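Antifreeze protein type II (PDB 2PY2) probably binds ice crystals and restrains their growth in a calcium-dependent way, through a C-type lectin fold, protecting herring from freezing. Local coordinates at residues A[13-24]-A[118-129]. Sequence-based numbering, arbitrary orientation.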
loop_
_atom_site.group_PDB
_atom_site.type_symbol
_atom_site.label_atom_id
_atom_site.label_comp_id
_atom_site.label_asym_id
_atom_site.label_seq_id
_atom_site.Cartn_x
_atom_site.Cartn_y
_atom_site.Cartn_z
ATOM N N GLY A 13 -9.402 -9.311 -10.819
ATOM C CA GLY A 13 -9.962 -8.187 -11.549
ATOM C C GLY A 13 -9.220 -6.868 -11.493
ATOM O O GLY A 13 -9.705 -5.865 -12.016
ATOM N N ARG A 14 -8.050 -6.853 -10.864
ATOM C CA ARG A 14 -7.271 -5.625 -10.767
ATOM C C ARG A 14 -5.863 -5.877 -11.296
ATOM O O ARG A 14 -5.425 -7.027 -11.393
ATOM C CB ARG A 14 -7.182 -5.173 -9.309
ATOM C CG ARG A 14 -8.506 -5.181 -8.567
ATOM C CD ARG A 14 -8.274 -5.114 -7.060
ATOM N NE ARG A 14 -7.636 -3.868 -6.667
ATOM C CZ ARG A 14 -7.098 -3.647 -5.472
ATOM N NH1 ARG A 14 -7.117 -4.600 -4.545
ATOM N NH2 ARG A 14 -6.547 -2.471 -5.203
ATOM N N CYS A 15 -5.167 -4.799 -11.642
ATOM C CA CYS A 15 -3.797 -4.886 -12.134
ATOM C C CYS A 15 -2.909 -4.206 -11.099
ATOM O O CYS A 15 -3.257 -3.154 -10.563
ATOM C CB CYS A 15 -3.656 -4.193 -13.492
ATOM S SG CYS A 15 -4.728 -4.898 -14.789
ATOM N N PHE A 16 -1.766 -4.819 -10.822
ATOM C CA PHE A 16 -0.839 -4.303 -9.824
ATOM C C PHE A 16 0.537 -4.016 -10.387
ATOM O O PHE A 16 0.975 -4.646 -11.356
ATOM C CB PHE A 16 -0.700 -5.313 -8.686
ATOM C CG PHE A 16 -1.960 -5.522 -7.904
ATOM C CD1 PHE A 16 -2.182 -4.832 -6.715
ATOM C CD2 PHE A 16 -2.928 -6.413 -8.352
ATOM C CE1 PHE A 16 -3.344 -5.029 -5.988
ATOM C CE2 PHE A 16 -4.102 -6.619 -7.628
ATOM C CZ PHE A 16 -4.312 -5.928 -6.445
ATOM N N LEU A 17 1.225 -3.063 -9.769
ATOM C CA LEU A 17 2.564 -2.712 -10.195
ATOM C C LEU A 17 3.401 -2.296 -9.001
ATOM O O LEU A 17 2.939 -1.555 -8.131
ATOM C CB LEU A 17 2.533 -1.569 -11.212
ATOM C CG LEU A 17 3.904 -1.141 -11.746
ATOM C CD1 LEU A 17 4.505 -2.271 -12.572
ATOM C CD2 LEU A 17 3.764 0.102 -12.604
ATOM N N PHE A 18 4.629 -2.805 -8.961
ATOM C CA PHE A 18 5.574 -2.472 -7.910
ATOM C C PHE A 18 6.439 -1.349 -8.465
ATOM O O PHE A 18 7.063 -1.500 -9.522
ATOM C CB PHE A 18 6.458 -3.680 -7.562
ATOM C CG PHE A 18 7.561 -3.368 -6.578
ATOM C CD1 PHE A 18 7.270 -3.068 -5.247
ATOM C CD2 PHE A 18 8.892 -3.380 -6.979
ATOM C CE1 PHE A 18 8.292 -2.786 -4.331
ATOM C CE2 PHE A 18 9.924 -3.101 -6.070
ATOM C CZ PHE A 18 9.623 -2.803 -4.743
ATOM N N ASN A 19 6.442 -0.216 -7.774
ATOM C CA ASN A 19 7.247 0.933 -8.176
ATOM C C ASN A 19 8.445 0.955 -7.232
ATOM O O ASN A 19 8.311 1.292 -6.059
ATOM C CB ASN A 19 6.419 2.215 -8.036
ATOM C CG ASN A 19 7.187 3.455 -8.429
ATOM O OD1 ASN A 19 8.311 3.376 -8.919
ATOM N ND2 ASN A 19 6.578 4.618 -8.215
ATOM N N PRO A 20 9.641 0.587 -7.726
ATOM C CA PRO A 20 10.817 0.587 -6.853
ATOM C C PRO A 20 11.356 1.961 -6.462
ATOM O O PRO A 20 12.133 2.076 -5.519
ATOM C CB PRO A 20 11.830 -0.238 -7.645
ATOM C CG PRO A 20 11.498 0.125 -9.059
ATOM C CD PRO A 20 9.984 0.089 -9.074
ATOM N N LEU A 21 10.933 3.002 -7.170
ATOM C CA LEU A 21 11.399 4.353 -6.876
ATOM C C LEU A 21 11.081 4.757 -5.434
ATOM O O LEU A 21 9.962 4.564 -4.973
ATOM C CB LEU A 21 10.754 5.331 -7.853
ATOM C CG LEU A 21 11.193 6.793 -7.808
ATOM C CD1 LEU A 21 12.712 6.900 -7.865
ATOM C CD2 LEU A 21 10.548 7.522 -8.992
ATOM N N GLN A 22 12.075 5.302 -4.733
ATOM C CA GLN A 22 11.926 5.756 -3.344
ATOM C C GLN A 22 11.237 7.122 -3.321
ATOM O O GLN A 22 11.824 8.125 -3.712
ATOM C CB GLN A 22 13.302 5.868 -2.686
ATOM C CG GLN A 22 14.039 4.545 -2.583
ATOM C CD GLN A 22 13.396 3.618 -1.583
ATOM O OE1 GLN A 22 13.541 3.793 -0.371
ATOM N NE2 GLN A 22 12.665 2.629 -2.082
ATOM N N LEU A 23 9.997 7.154 -2.841
ATOM C CA LEU A 23 9.218 8.390 -2.807
ATOM C C LEU A 23 8.416 8.513 -1.525
ATOM O O LEU A 23 8.058 7.492 -0.924
ATOM C CB LEU A 23 8.220 8.386 -3.960
ATOM C CG LEU A 23 8.772 8.240 -5.375
ATOM C CD1 LEU A 23 7.650 7.860 -6.330
ATOM C CD2 LEU A 23 9.418 9.552 -5.784
ATOM N N HIS A 24 8.106 9.740 -1.103
ATOM C CA HIS A 24 7.267 9.836 0.083
ATOM C C HIS A 24 5.854 9.463 -0.358
ATOM O O HIS A 24 5.577 9.370 -1.552
ATOM C CB HIS A 24 7.339 11.215 0.799
ATOM C CG HIS A 24 6.985 12.410 -0.032
ATOM N ND1 HIS A 24 5.865 12.471 -0.831
ATOM C CD2 HIS A 24 7.533 13.650 -0.062
ATOM C CE1 HIS A 24 5.733 13.695 -1.311
ATOM N NE2 HIS A 24 6.733 14.431 -0.858
ATOM N N THR A 118 6.184 11.257 5.151
ATOM C CA THR A 118 7.336 11.850 4.470
ATOM C C THR A 118 8.496 10.889 4.223
ATOM O O THR A 118 9.444 11.226 3.517
ATOM C CB THR A 118 7.872 13.075 5.231
ATOM O OG1 THR A 118 8.058 12.738 6.609
ATOM C CG2 THR A 118 6.887 14.236 5.119
ATOM N N HIS A 119 8.425 9.693 4.800
ATOM C CA HIS A 119 9.486 8.699 4.615
ATOM C C HIS A 119 9.504 8.223 3.174
ATOM O O HIS A 119 8.449 8.058 2.571
ATOM C CB HIS A 119 9.239 7.487 5.517
ATOM C CG HIS A 119 9.569 7.728 6.955
ATOM N ND1 HIS A 119 9.698 8.992 7.490
ATOM C CD2 HIS A 119 9.764 6.864 7.977
ATOM C CE1 HIS A 119 9.959 8.895 8.783
ATOM N NE2 HIS A 119 10.005 7.614 9.103
ATOM N N LEU A 120 10.693 7.966 2.637
ATOM C CA LEU A 120 10.804 7.488 1.260
ATOM C C LEU A 120 10.743 5.962 1.191
ATOM O O LEU A 120 11.503 5.287 1.874
ATOM C CB LEU A 120 12.131 7.943 0.636
ATOM C CG LEU A 120 12.430 9.444 0.537
ATOM C CD1 LEU A 120 11.267 10.149 -0.114
ATOM C CD2 LEU A 120 12.685 10.032 1.912
ATOM N N HIS A 121 9.834 5.431 0.377
ATOM C CA HIS A 121 9.713 3.988 0.190
ATOM C C HIS A 121 9.230 3.636 -1.208
ATOM O O HIS A 121 8.719 4.487 -1.944
ATOM C CB HIS A 121 8.738 3.383 1.202
ATOM C CG HIS A 121 9.253 3.372 2.604
ATOM N ND1 HIS A 121 10.366 2.651 2.978
ATOM C CD2 HIS A 121 8.801 3.978 3.726
ATOM C CE1 HIS A 121 10.577 2.813 4.273
ATOM N NE2 HIS A 121 9.643 3.616 4.750
ATOM N N SER A 122 9.423 2.373 -1.576
ATOM C CA SER A 122 8.955 1.870 -2.850
ATOM C C SER A 122 7.448 1.813 -2.646
ATOM O O SER A 122 6.971 2.097 -1.550
ATOM C CB SER A 122 9.501 0.465 -3.087
ATOM O OG SER A 122 10.911 0.493 -3.089
ATOM N N SER A 123 6.691 1.440 -3.669
ATOM C CA SER A 123 5.249 1.403 -3.487
ATOM C C SER A 123 4.528 0.425 -4.396
ATOM O O SER A 123 5.097 -0.097 -5.357
ATOM C CB SER A 123 4.671 2.812 -3.674
ATOM O OG SER A 123 4.979 3.325 -4.961
ATOM N N ILE A 124 3.267 0.172 -4.067
ATOM C CA ILE A 124 2.438 -0.735 -4.845
ATOM C C ILE A 124 1.282 0.060 -5.422
ATOM O O ILE A 124 0.551 0.708 -4.667
ATOM C CB ILE A 124 1.805 -1.837 -3.969
ATOM C CG1 ILE A 124 2.849 -2.447 -3.023
ATOM C CG2 ILE A 124 1.151 -2.886 -4.869
ATOM C CD1 ILE A 124 4.024 -3.080 -3.713
ATOM N N CYS A 125 1.110 0.015 -6.741
ATOM C CA CYS A 125 -0.000 0.717 -7.383
ATOM C C CYS A 125 -1.001 -0.320 -7.888
ATOM O O CYS A 125 -0.631 -1.453 -8.212
ATOM C CB CYS A 125 0.456 1.555 -8.591
ATOM S SG CYS A 125 1.578 2.978 -8.326
ATOM N N ALA A 126 -2.268 0.061 -7.951
ATOM C CA ALA A 126 -3.295 -0.849 -8.443
ATOM C C ALA A 126 -4.396 -0.074 -9.146
ATOM O O ALA A 126 -4.608 1.105 -8.875
ATOM C CB ALA A 126 -3.878 -1.665 -7.294
ATOM N N LYS A 127 -5.081 -0.747 -10.063
ATOM C CA LYS A 127 -6.182 -0.152 -10.807
ATOM C C LYS A 127 -7.016 -1.275 -11.407
ATOM O O LYS A 127 -6.510 -2.368 -11.660
ATOM C CB LYS A 127 -5.662 0.784 -11.910
ATOM C CG LYS A 127 -4.741 0.142 -12.939
ATOM C CD LYS A 127 -4.311 1.155 -13.995
ATOM C CE LYS A 127 -3.324 0.558 -14.982
ATOM N NZ LYS A 127 -2.957 1.525 -16.061
ATOM N N PRO A 128 -8.318 -1.034 -11.613
ATOM C CA PRO A 128 -9.161 -2.086 -12.187
ATOM C C PRO A 128 -8.738 -2.540 -13.583
ATOM O O PRO A 128 -8.153 -1.780 -14.357
ATOM C CB PRO A 128 -10.559 -1.464 -12.164
ATOM C CG PRO A 128 -10.290 0.013 -12.205
ATOM C CD PRO A 128 -9.117 0.158 -11.279
ATOM N N LEU A 129 -9.026 -3.801 -13.886
ATOM C CA LEU A 129 -8.702 -4.377 -15.182
ATOM C C LEU A 129 -9.732 -3.865 -16.185
ATOM O O LEU A 129 -10.934 -3.940 -15.931
ATOM C CB LEU A 129 -8.766 -5.905 -15.101
ATOM C CG LEU A 129 -8.509 -6.709 -16.379
ATOM C CD1 LEU A 129 -7.073 -6.511 -16.844
ATOM C CD2 LEU A 129 -8.779 -8.180 -16.109
HETATM O O HOH W 1 4.084 4.771 -7.043
HETATM O O HOH W 2 7.356 4.730 -4.329
#
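Cys15, Leu17 and Asn19 pair with Lys127, Cys125 and Ser123 through two backbone hydrogen bonds each, joining strands 14-20 and 121-128 antiparallel. The first pair includes Cys15 N to Lys127 O at 2.8 Å, nearly straight at 171°. Beyond Asn19 the register slips by two residues at a beta bulge, after which Leu23 and His121 again exchange two bonds.

Polar side chains and two waters gather at and beside the bulge. Ser122 OG donates to Pro20 O (3.1 Å) from above the carbonyl plane, while Asn19 OD1 accepts from Leu21 N in an Asx turn. Because Ser123 OG sits between its backbone N and carbonyl carbon (chi1 59°), it reaches two waters: one bound by Asn19 ND2 at 2.8 Å, the other donating to Leu21 O.

Apolar contacts line the face bearing Phe16, Phe18, Ile124 and Ala126. Ile124 CD1 meets the edge of the Phe18 ring at CD1, in the ring plane (3.6 Å), and Ser122 CB lies against CZ of that ring. Ala126 CB touches Phe16 CD1 at 3.6 Å; Phe16 CZ lies against one face of the Arg14 guanidinium, toward its rim, and Arg14 NH1 is salt-bridged to Glu47. On the other face, which carries Cys15, Leu129 CD1 packs on Cys15 SG (3.5 Å), beside the Leu129 N to Gly13 O bond that closes this end of the pair.

Disulfides Cys15-Cys4 and Cys125-Cys32 tie this terminal strand pair, characteristic of the C-type lectin fold, to the N-terminal segment and helix 25-33. Paired backbone bonds thus clamp the chain ends together, while the Ser122 hydroxyl and a water held by Ser123 take up carbonyls left outside the regular pairing at the bulge.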